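Long-range contacts in cell surface protein (Putative S-layer protein) (Clostridioides difficile R20291, PDB 5NJL), which is a putative S-layer protein of the cell wall that mediates cell adhesion in vitro and probably acts as an adhesin: residues 5-11 / 207-213; 39-45 / 74-80. The contacts are given in a common frame with arbitrary orientation. Residue numbers count along the deposited sequence, not the author numbering.

Contact 1 (5-11 / 207-213); sequences KKETITK and AEITIKN. With SO4 (sulfate ion), chain H.
Strands 5-10 and 207-212 run parallel, axes 4.7 Å apart and crossed by -25°, Lys-5 level with Ala-207. Odd-numbered residues of 5-11 carry the backbone pairing: Lys-5 O, Glu-7 O and Ile-9 O accept from Glu-208 N (3.0 Å), Thr-210 N (2.9 Å) and Lys-212 N (2.9 Å), while Glu-7 N, Ile-9 N and Lys-11 N donate to Glu-208 O (3.2 Å), Thr-210 O (2.9 Å) and Lys-212 O (3.1 Å). This is the parallel edge pair of a mixed sheet, 5-10 outermost; Ala-207, Ile-209 and Ile-211 bond to strand 72-79, and Asn-213 to Asn-70. On the Ile-9/Ile-209/Ile-211 face, beside helix 14-25, Ile-9 CG1 (chi1 p) lies 3.7 Å from Ile-209 CG2. On the Lys-6/Thr-8/Thr-210 face Lys-6 NZ makes a long salt bridge to Glu-208 OE1 (3.8 Å) and Lys-212 NZ pairs with Glu-273. Thr-10 OG1 bonds Glu-13 N. All-t Lys-11 sends NZ to Asn-65 O, Leu-67 O and sulfate O1 (3.2 Å); Asn-213 ND2 reaches O4 of this ion, probably from the crystallisation liquor, at 3.0 Å.

Contact 2 (39-45 / 74-80); sequences IYEIKVG and IVTITDK
Backbone hydrogen bonds join two interior strands of the mixed sheet, 40-45 and 74-79, in an antiparallel ladder, axes 4.7 Å apart and N-to-C directions at 166°. They are Glu-41 N–Thr-78 O (2.9 Å), Thr-78 N–Glu-41 O (3.0 Å), Lys-43 N–Thr-76 O (3.0 Å), Thr-76 N–Lys-43 O (2.9 Å), Gly-45 N–Ile-74 O (3.0 Å) and Ile-74 N–Gly-45 O (2.7 Å); Lys-80 N–Ile-39 O (2.9 Å) continues the series. Glu-41, Lys-43, Thr-76 and Thr-78 share one face. There Lys-80 NZ forms a salt bridge with Glu-41 OE1 (3.3 Å, its hydrogen bond weak), water 2 links the same atoms, and Lys-43 NZ makes a long 3.9 Å approach to Glu-41 OE2. Water 1 donates to Glu-41 O (2.8 Å) and bonds Thr-76 OG1 and Thr-78 OG1 (both 2.8 Å). The non-hydrogen-bonded pairs Tyr-40/Asp-79, Ile-42/Ile-77 and Val-44/Val-75 form the other face, where Ile-42 and Ile-77 pack on helix 14-25. Asp-79 OD1 hydrogen-bonds His-82 ND1 and Gly-81 N. Ile-42 (chi1, chi2 both m) places CD1 4.1 Å from Ile-77 CG2 and CG2 3.9 Å from Val-75 CG1.

Overall arrangement
From the N terminus the chain lays down strand 5-10, passes through helix 14-25 and enters strand 40-45. After strand 52-54 and helix 57-65 it returns along 72-79, where contact 2 closes a short loop of 28 residues. The long excursion that follows, including strands 126-133, 138-145 and 152-158, ends when strand 204-212 inserts between 5-10 and 72-79. Contact 1 thereby closes a 195-residue loop that encloses contact 2 entirely. Their centres lie 13 Å apart in one sheet, ordered 5-10, 204-212, 72-79, 40-45, 52-54, and probable hydrogen bonds Ile-209 N to Val-75 O (2.8 Å) and Ile-77 N to Ala-207 O (3.1 Å) join them. Strand 215-219 then begins the second sheet.

Contact 1 (5-11 / 207-213)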
loop_
_atom_site.group_PDB
_atom_site.type_symbol
_atom_site.label_atom_id
_atom_site.label_comp_id
_atom_site.label_asym_id
_atom_site.label_seq_id
_atom_site.Cartn_x
_atom_site.Cartn_y
_atom_site.Cartn_z
ATOM N N LYS A 5 6.954 -4.128 1.413
ATOM C CA LYS A 5 7.829 -5.250 1.703
ATOM C C LYS A 5 8.901 -5.403 0.593
ATOM O O LYS A 5 8.570 -5.707 -0.562
ATOM C CB LYS A 5 6.995 -6.525 1.834
ATOM C CG LYS A 5 7.781 -7.731 2.326
ATOM C CD LYS A 5 6.935 -8.658 3.198
ATOM C CE LYS A 5 7.778 -9.737 3.872
ATOM N NZ LYS A 5 6.995 -10.488 4.893
ATOM N N LYS A 6 10.168 -5.157 0.941
ATOM C CA LYS A 6 11.308 -5.380 0.038
ATOM C C LYS A 6 11.964 -6.700 0.391
ATOM O O LYS A 6 12.199 -6.989 1.561
ATOM C CB LYS A 6 12.353 -4.279 0.146
ATOM C CG LYS A 6 11.943 -2.947 -0.448
ATOM C CD LYS A 6 13.109 -1.967 -0.401
ATOM C CE LYS A 6 12.833 -0.678 -1.166
ATOM N NZ LYS A 6 11.541 -0.032 -0.783
ATOM N N GLU A 7 12.264 -7.498 -0.625
ATOM C CA GLU A 7 12.833 -8.815 -0.422
ATOM C C GLU A 7 13.673 -9.194 -1.636
ATOM O O GLU A 7 13.393 -8.769 -2.757
ATOM C CB GLU A 7 11.716 -9.828 -0.212
ATOM C CG GLU A 7 12.184 -11.156 0.353
ATOM C CD GLU A 7 11.036 -12.084 0.741
ATOM O OE1 GLU A 7 11.157 -13.310 0.507
ATOM O OE2 GLU A 7 10.013 -11.596 1.283
ATOM N N THR A 8 14.702 -9.991 -1.395
ATOM C CA THR A 8 15.535 -10.520 -2.447
ATOM C C THR A 8 15.434 -12.022 -2.372
ATOM O O THR A 8 15.556 -12.608 -1.291
ATOM C CB THR A 8 16.982 -10.038 -2.296
ATOM O OG1 THR A 8 17.022 -8.643 -2.579
ATOM C CG2 THR A 8 17.926 -10.785 -3.279
ATOM N N ILE A 9 15.177 -12.644 -3.521
ATOM C CA ILE A 9 15.101 -14.091 -3.630
ATOM C C ILE A 9 15.978 -14.573 -4.783
ATOM O O ILE A 9 16.407 -13.785 -5.629
ATOM C CB ILE A 9 13.645 -14.577 -3.826
ATOM C CG1 ILE A 9 13.020 -14.011 -5.110
ATOM C CG2 ILE A 9 12.795 -14.206 -2.610
ATOM C CD1 ILE A 9 11.746 -14.733 -5.514
ATOM N N THR A 10 16.245 -15.869 -4.794
ATOM C CA THR A 10 16.983 -16.479 -5.893
ATOM C C THR A 10 16.033 -16.841 -7.041
ATOM O O THR A 10 14.806 -16.925 -6.862
ATOM C CB THR A 10 17.690 -17.753 -5.445
ATOM O OG1 THR A 10 16.721 -18.745 -5.082
ATOM C CG2 THR A 10 18.620 -17.463 -4.238
ATOM N N LYS A 11 16.613 -17.085 -8.205
ATOM C CA LYS A 11 15.851 -17.591 -9.330
ATOM C C LYS A 11 15.142 -18.903 -8.988
ATOM O O LYS A 11 13.987 -19.087 -9.368
ATOM C CB LYS A 11 16.762 -17.742 -10.557
ATOM C CG LYS A 11 16.110 -18.405 -11.760
ATOM C CD LYS A 11 17.007 -18.263 -12.977
ATOM C CE LYS A 11 16.463 -19.090 -14.124
ATOM N NZ LYS A 11 17.155 -18.734 -15.371
ATOM N N ALA A 207 4.785 -4.703 -2.546
ATOM C CA ALA A 207 6.076 -5.395 -2.564
ATOM C C ALA A 207 6.959 -4.977 -3.700
ATOM O O ALA A 207 6.492 -4.522 -4.735
ATOM C CB ALA A 207 5.877 -6.899 -2.578
ATOM N N GLU A 208 8.261 -5.126 -3.473
ATOM C CA GLU A 208 9.283 -4.998 -4.504
ATOM C C GLU A 208 10.177 -6.218 -4.268
ATOM O O GLU A 208 10.778 -6.347 -3.195
ATOM C CB GLU A 208 10.028 -3.686 -4.291
ATOM C CG GLU A 208 11.224 -3.404 -5.180
ATOM C CD GLU A 208 12.135 -2.331 -4.564
ATOM O OE1 GLU A 208 11.655 -1.184 -4.354
ATOM O OE2 GLU A 208 13.323 -2.646 -4.271
ATOM N N ILE A 209 10.194 -7.153 -5.216
ATOM C CA ILE A 209 10.954 -8.395 -5.068
ATOM C C ILE A 209 12.062 -8.374 -6.105
ATOM O O ILE A 209 11.789 -8.222 -7.290
ATOM C CB ILE A 209 10.086 -9.646 -5.247
ATOM C CG1 ILE A 209 8.905 -9.633 -4.275
ATOM C CG2 ILE A 209 10.906 -10.921 -5.062
ATOM C CD1 ILE A 209 7.605 -9.277 -4.952
ATOM N N THR A 210 13.313 -8.514 -5.642
ATOM C CA THR A 210 14.477 -8.589 -6.528
ATOM C C THR A 210 14.845 -10.060 -6.680
ATOM O O THR A 210 15.074 -10.748 -5.699
ATOM C CB THR A 210 15.667 -7.794 -5.960
ATOM O OG1 THR A 210 15.252 -6.442 -5.760
ATOM C CG2 THR A 210 16.859 -7.812 -6.937
ATOM N N ILE A 211 14.837 -10.545 -7.920
ATOM C CA ILE A 211 15.129 -11.931 -8.213
ATOM C C ILE A 211 16.551 -11.950 -8.775
ATOM O O ILE A 211 16.833 -11.263 -9.727
ATOM C CB ILE A 211 14.170 -12.530 -9.261
ATOM C CG1 ILE A 211 12.706 -12.358 -8.830
ATOM C CG2 ILE A 211 14.460 -14.015 -9.438
ATOM C CD1 ILE A 211 11.741 -12.615 -9.974
ATOM N N LYS A 212 17.424 -12.733 -8.156
ATOM C CA LYS A 212 18.836 -12.770 -8.534
ATOM C C LYS A 212 19.194 -14.182 -8.900
ATOM O O LYS A 212 18.957 -15.110 -8.120
ATOM C CB LYS A 212 19.702 -12.296 -7.372
ATOM C CG LYS A 212 19.523 -10.824 -7.067
ATOM C CD LYS A 212 20.376 -10.369 -5.887
ATOM C CE LYS A 212 20.121 -8.907 -5.565
ATOM N NZ LYS A 212 21.112 -8.320 -4.620
ATOM N N ASN A 213 19.745 -14.367 -10.095
ATOM C CA ASN A 213 20.224 -15.696 -10.486
ATOM C C ASN A 213 21.667 -15.855 -9.970
ATOM O O ASN A 213 22.639 -15.743 -10.728
ATOM C CB ASN A 213 20.163 -15.895 -11.997
ATOM C CG ASN A 213 20.421 -17.338 -12.404
ATOM O OD1 ASN A 213 20.472 -18.239 -11.564
ATOM N ND2 ASN A 213 20.532 -17.566 -13.701
HETATM S S SO4 H . 19.507 -21.607 -14.807
HETATM O O1 SO4 H . 18.466 -21.616 -15.865
HETATM O O2 SO4 H . 20.462 -22.708 -15.092
HETATM O O3 SO4 H . 18.846 -21.875 -13.505
HETATM O O4 SO4 H . 20.244 -20.314 -14.795
#

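Contact 2 (39-45 / 74-80)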
loop_
_atom_site.group_PDB
_atom_site.type_symbol
_atom_site.label_atom_id
_atom_site.label_comp_id
_atom_site.label_asym_id
_atom_site.label_seq_id
_atom_site.Cartn_x
_atom_site.Cartn_y
_atom_site.Cartn_z
ATOM N N ILE A 39 -7.494 -6.586 -9.993
ATOM C CA ILE A 39 -7.267 -5.824 -8.766
ATOM C C ILE A 39 -5.794 -5.434 -8.630
ATOM O O ILE A 39 -5.506 -4.377 -8.110
ATOM C CB ILE A 39 -7.730 -6.624 -7.546
ATOM C CG1 ILE A 39 -9.249 -6.796 -7.583
ATOM C CG2 ILE A 39 -7.321 -5.968 -6.232
ATOM C CD1 ILE A 39 -9.736 -7.934 -6.727
ATOM N N TYR A 40 -4.882 -6.278 -9.120
ATOM C CA TYR A 40 -3.440 -6.076 -8.971
ATOM C C TYR A 40 -2.751 -5.641 -10.242
ATOM O O TYR A 40 -3.169 -5.995 -11.379
ATOM C CB TYR A 40 -2.794 -7.339 -8.374
ATOM C CG TYR A 40 -3.286 -7.619 -6.983
ATOM C CD1 TYR A 40 -2.678 -7.009 -5.864
ATOM C CD2 TYR A 40 -4.392 -8.438 -6.756
ATOM C CE1 TYR A 40 -3.156 -7.230 -4.583
ATOM C CE2 TYR A 40 -4.876 -8.656 -5.484
ATOM C CZ TYR A 40 -4.244 -8.052 -4.400
ATOM O OH TYR A 40 -4.724 -8.266 -3.140
ATOM N N GLU A 41 -1.724 -4.800 -10.052
ATOM C CA GLU A 41 -0.895 -4.318 -11.120
ATOM C C GLU A 41 0.503 -4.849 -10.844
ATOM O O GLU A 41 1.105 -4.532 -9.805
ATOM C CB GLU A 41 -0.859 -2.789 -11.201
ATOM C CG GLU A 41 -0.080 -2.252 -12.392
ATOM C CD GLU A 41 -0.172 -0.745 -12.532
ATOM O OE1 GLU A 41 -1.251 -0.237 -12.851
ATOM O OE2 GLU A 41 0.834 -0.057 -12.331
ATOM N N ILE A 42 1.004 -5.653 -11.780
ATOM C CA ILE A 42 2.326 -6.269 -11.634
ATOM C C ILE A 42 3.228 -5.635 -12.662
ATOM O O ILE A 42 2.861 -5.517 -13.848
ATOM C CB ILE A 42 2.282 -7.791 -11.866
ATOM C CG1 ILE A 42 1.180 -8.441 -11.044
ATOM C CG2 ILE A 42 3.646 -8.425 -11.571
ATOM C CD1 ILE A 42 1.285 -8.252 -9.553
ATOM N N LYS A 43 4.405 -5.200 -12.218
ATOM C CA LYS A 43 5.378 -4.651 -13.118
ATOM C C LYS A 43 6.686 -5.444 -12.972
ATOM O O LYS A 43 6.985 -5.982 -11.910
ATOM C CB LYS A 43 5.640 -3.175 -12.843
ATOM C CG LYS A 43 4.480 -2.231 -13.065
ATOM C CD LYS A 43 4.977 -0.805 -12.877
ATOM C CE LYS A 43 3.829 0.181 -12.827
ATOM N NZ LYS A 43 4.342 1.565 -13.018
ATOM N N VAL A 44 7.391 -5.572 -14.075
ATOM C CA VAL A 44 8.644 -6.366 -14.140
ATOM C C VAL A 44 9.628 -5.590 -14.989
ATOM O O VAL A 44 9.255 -5.016 -16.011
ATOM C CB VAL A 44 8.422 -7.761 -14.773
ATOM C CG1 VAL A 44 9.702 -8.589 -14.728
ATOM C CG2 VAL A 44 7.327 -8.504 -14.043
ATOM N N GLY A 45 10.887 -5.554 -14.553
ATOM C CA GLY A 45 11.960 -4.968 -15.361
ATOM C C GLY A 45 13.328 -5.277 -14.768
ATOM O O GLY A 45 13.428 -5.812 -13.654
ATOM N N ILE A 74 13.455 -7.188 -11.313
ATOM C CA ILE A 74 12.682 -6.565 -10.238
ATOM C C ILE A 74 11.203 -6.774 -10.549
ATOM O O ILE A 74 10.798 -6.548 -11.677
ATOM C CB ILE A 74 12.962 -5.042 -10.155
ATOM C CG1 ILE A 74 14.462 -4.755 -9.963
ATOM C CG2 ILE A 74 12.168 -4.396 -9.019
ATOM C CD1 ILE A 74 15.003 -5.176 -8.614
ATOM N N VAL A 75 10.431 -7.240 -9.569
ATOM C CA VAL A 75 8.972 -7.385 -9.703
ATOM C C VAL A 75 8.315 -6.488 -8.643
ATOM O O VAL A 75 8.633 -6.627 -7.455
ATOM C CB VAL A 75 8.524 -8.846 -9.478
ATOM C CG1 VAL A 75 7.014 -8.991 -9.591
ATOM C CG2 VAL A 75 9.234 -9.793 -10.449
ATOM N N THR A 76 7.422 -5.582 -9.061
ATOM C CA THR A 76 6.604 -4.816 -8.091
ATOM C C THR A 76 5.143 -5.231 -8.139
ATOM O O THR A 76 4.616 -5.542 -9.202
ATOM C CB THR A 76 6.750 -3.299 -8.269
ATOM O OG1 THR A 76 6.145 -2.866 -9.488
ATOM C CG2 THR A 76 8.231 -2.909 -8.274
ATOM N N ILE A 77 4.541 -5.336 -6.965
ATOM C CA ILE A 77 3.151 -5.745 -6.790
ATOM C C ILE A 77 2.433 -4.542 -6.169
ATOM O O ILE A 77 2.787 -4.105 -5.056
ATOM C CB ILE A 77 3.064 -6.959 -5.870
ATOM C CG1 ILE A 77 3.910 -8.126 -6.434
ATOM C CG2 ILE A 77 1.611 -7.373 -5.607
ATOM C CD1 ILE A 77 3.848 -9.375 -5.583
ATOM N N THR A 78 1.468 -4.006 -6.907
ATOM C CA THR A 78 0.627 -2.896 -6.474
ATOM C C THR A 78 -0.848 -3.352 -6.406
ATOM O O THR A 78 -1.365 -3.925 -7.355
ATOM C CB THR A 78 0.795 -1.710 -7.425
ATOM O OG1 THR A 78 2.177 -1.338 -7.491
ATOM C CG2 THR A 78 -0.009 -0.498 -6.954
ATOM N N ASP A 79 -1.482 -3.141 -5.256
ATOM C CA ASP A 79 -2.940 -3.213 -5.094
ATOM C C ASP A 79 -3.520 -1.948 -5.706
ATOM O O ASP A 79 -3.199 -0.832 -5.274
ATOM C CB ASP A 79 -3.239 -3.375 -3.589
ATOM C CG ASP A 79 -4.708 -3.418 -3.241
ATOM O OD1 ASP A 79 -5.604 -3.347 -4.116
ATOM O OD2 ASP A 79 -4.979 -3.557 -2.036
ATOM N N LYS A 80 -4.342 -2.079 -6.746
ATOM C CA LYS A 80 -4.944 -0.914 -7.378
ATOM C C LYS A 80 -6.076 -0.267 -6.531
ATOM O O LYS A 80 -6.652 0.731 -6.956
ATOM C CB LYS A 80 -5.486 -1.237 -8.769
ATOM C CG LYS A 80 -4.424 -1.633 -9.796
ATOM C CD LYS A 80 -5.034 -2.199 -11.082
ATOM C CE LYS A 80 -5.567 -1.164 -12.054
ATOM N NZ LYS A 80 -4.542 -0.146 -12.363
HETATM O O HOH W 1 3.358 -2.881 -9.524
HETATM O O HOH W 2 -2.890 -1.762 -14.018
#